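Local coordinates for carboxypeptidase D (PDB 3MN8), which uses a zinc-dependent M14 carboxypeptidase domain to release C-terminal arginine or lysine from peptides and proteins, including growth factors, peptide hormones and neuropeptides, at residues A[240-245]-A[292-297]. Sequence-based numbering, arbitrary orientation.
Sequences SLTPDD and FNYAFS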
loop_
_atom_site.group_PDB
_atom_site.type_symbol
_atom_site.label_atom_id
_atom_site.label_comp_id
_atom_site.label_asym_id
_atom_site.label_seq_id
_atom_site.Cartn_x
_atom_site.Cartn_y
_atom_site.Cartn_z
ATOM N N SER A 240 1.533 -20.216 -0.644
ATOM C CA SER A 240 0.450 -20.101 0.324
ATOM C C SER A 240 -0.506 -19.008 -0.158
ATOM O O SER A 240 -0.541 -17.903 0.384
ATOM C CB SER A 240 0.999 -19.771 1.710
ATOM O OG SER A 240 -0.062 -19.527 2.615
ATOM N N LEU A 241 -1.286 -19.335 -1.180
ATOM C CA LEU A 241 -2.067 -18.336 -1.898
ATOM C C LEU A 241 -3.263 -17.766 -1.144
ATOM O O LEU A 241 -3.699 -18.285 -0.120
ATOM C CB LEU A 241 -2.497 -18.868 -3.266
ATOM C CG LEU A 241 -1.304 -19.304 -4.116
ATOM C CD1 LEU A 241 -1.740 -19.957 -5.420
ATOM C CD2 LEU A 241 -0.395 -18.111 -4.379
ATOM N N THR A 242 -3.780 -16.673 -1.688
ATOM C CA THR A 242 -4.836 -15.903 -1.072
ATOM C C THR A 242 -6.118 -16.117 -1.864
ATOM O O THR A 242 -6.073 -16.418 -3.065
ATOM C CB THR A 242 -4.427 -14.417 -1.075
ATOM O OG1 THR A 242 -3.963 -14.045 0.232
ATOM C CG2 THR A 242 -5.563 -13.515 -1.483
ATOM N N PRO A 243 -7.275 -15.990 -1.199
ATOM C CA PRO A 243 -8.519 -16.109 -1.963
ATOM C C PRO A 243 -8.501 -15.143 -3.145
ATOM O O PRO A 243 -9.063 -15.426 -4.191
ATOM C CB PRO A 243 -9.599 -15.688 -0.953
ATOM C CG PRO A 243 -8.988 -15.914 0.381
ATOM C CD PRO A 243 -7.507 -15.699 0.224
ATOM N N ASP A 244 -7.852 -14.001 -2.964
ATOM C CA ASP A 244 -7.802 -12.982 -3.995
ATOM C C ASP A 244 -6.531 -13.063 -4.823
ATOM O O ASP A 244 -5.989 -12.045 -5.248
ATOM C CB ASP A 244 -7.953 -11.593 -3.366
ATOM C CG ASP A 244 -9.416 -11.180 -3.213
ATOM O OD1 ASP A 244 -10.039 -10.853 -4.248
ATOM O OD2 ASP A 244 -9.948 -11.193 -2.076
ATOM N N ASP A 245 -6.075 -14.280 -5.082
ATOM C CA ASP A 245 -4.806 -14.455 -5.772
ATOM C C ASP A 245 -4.747 -13.825 -7.158
ATOM O O ASP A 245 -3.745 -13.209 -7.516
ATOM C CB ASP A 245 -4.422 -15.925 -5.882
ATOM C CG ASP A 245 -2.963 -16.092 -6.184
ATOM O OD1 ASP A 245 -2.143 -15.568 -5.398
ATOM O OD2 ASP A 245 -2.637 -16.717 -7.208
ATOM N N PHE A 292 -1.063 -8.596 7.302
ATOM C CA PHE A 292 -1.894 -7.998 8.335
ATOM C C PHE A 292 -2.975 -7.110 7.714
ATOM O O PHE A 292 -4.143 -7.161 8.111
ATOM C CB PHE A 292 -1.075 -7.222 9.357
ATOM C CG PHE A 292 -1.910 -6.379 10.262
ATOM C CD1 PHE A 292 -2.387 -6.897 11.452
ATOM C CD2 PHE A 292 -2.245 -5.072 9.916
ATOM C CE1 PHE A 292 -3.184 -6.131 12.298
ATOM C CE2 PHE A 292 -3.029 -4.299 10.755
ATOM C CZ PHE A 292 -3.503 -4.828 11.946
ATOM N N ASN A 293 -2.588 -6.320 6.722
ATOM C CA ASN A 293 -3.558 -5.564 5.941
ATOM C C ASN A 293 -4.726 -6.420 5.431
ATOM O O ASN A 293 -5.901 -6.088 5.628
ATOM C CB ASN A 293 -2.863 -4.865 4.769
ATOM C CG ASN A 293 -2.204 -3.547 5.178
ATOM O OD1 ASN A 293 -2.781 -2.463 5.007
ATOM N ND2 ASN A 293 -0.988 -3.636 5.718
ATOM N N TYR A 294 -4.394 -7.532 4.790
ATOM C CA TYR A 294 -5.401 -8.337 4.111
ATOM C C TYR A 294 -6.336 -9.017 5.099
ATOM O O TYR A 294 -7.556 -9.016 4.924
ATOM C CB TYR A 294 -4.726 -9.375 3.204
ATOM C CG TYR A 294 -5.684 -10.190 2.361
ATOM C CD1 TYR A 294 -6.501 -9.578 1.401
ATOM C CD2 TYR A 294 -5.765 -11.579 2.512
ATOM C CE1 TYR A 294 -7.378 -10.329 0.622
ATOM C CE2 TYR A 294 -6.633 -12.340 1.740
ATOM C CZ TYR A 294 -7.441 -11.713 0.795
ATOM O OH TYR A 294 -8.302 -12.473 0.025
ATOM N N ALA A 295 -5.743 -9.579 6.147
ATOM C CA ALA A 295 -6.458 -10.424 7.099
ATOM C C ALA A 295 -7.246 -9.648 8.150
ATOM O O ALA A 295 -8.162 -10.199 8.750
ATOM C CB ALA A 295 -5.490 -11.384 7.775
ATOM N N PHE A 296 -6.898 -8.386 8.385
ATOM C CA PHE A 296 -7.544 -7.629 9.453
ATOM C C PHE A 296 -8.166 -6.349 8.927
ATOM O O PHE A 296 -8.551 -5.465 9.703
ATOM C CB PHE A 296 -6.542 -7.301 10.559
ATOM C CG PHE A 296 -5.959 -8.523 11.245
ATOM C CD1 PHE A 296 -4.863 -9.191 10.710
ATOM C CD2 PHE A 296 -6.508 -8.998 12.434
ATOM C CE1 PHE A 296 -4.328 -10.308 11.347
ATOM C CE2 PHE A 296 -5.973 -10.123 13.073
ATOM C CZ PHE A 296 -4.887 -10.773 12.528
ATOM N N SER A 297 -8.246 -6.246 7.603
ATOM C CA SER A 297 -8.905 -5.108 6.977
ATOM C C SER A 297 -9.259 -5.479 5.555
ATOM O O SER A 297 -9.081 -6.625 5.144
ATOM C CB SER A 297 -8.007 -3.863 6.988
ATOM O OG SER A 297 -7.087 -3.852 5.899
#
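Tyr294 reaches out from helix 289-296 and sets its phenol end into the type I beta turn running from Thr242 to Asp245, which leads into helix 245-257 of the M14 carboxypeptidase domain. With Tyr294 CG anti to the backbone N (chi1 -175°), the ring extends from the helix toward the loop and spans a gap in which the nearest CA atoms, those of Thr242 and Tyr294, are 9.2 Å apart. The tight part is around the hydroxyl. Asp244 OD2 accepts a hydrogen bond from Tyr294 OH (3.0 Å) through its anti lone pair; this oxygen sits at the ring edge, in plane, with the two flat groups perpendicular (90°). The other oxygen, Asp244 OD1, makes a salt bridge to Arg376 of the C-terminal transthyretin-like domain, so this aspartate joins the contact to the second domain. Thr242 meets the ring from the opposite direction, its OG1 3.5 Å from Tyr294 CE2. Tyr294 also has an edge-to-face partner in Phe300 of strand 300-305 and a cation-pi contact with Lys364. Thr242, Asp244 and Tyr294 are buried, whereas Pro243 is partly exposed and makes the solvent side: its ring lies by the phenol edge, with Pro243 CD 3.8 Å from Tyr294 CE2.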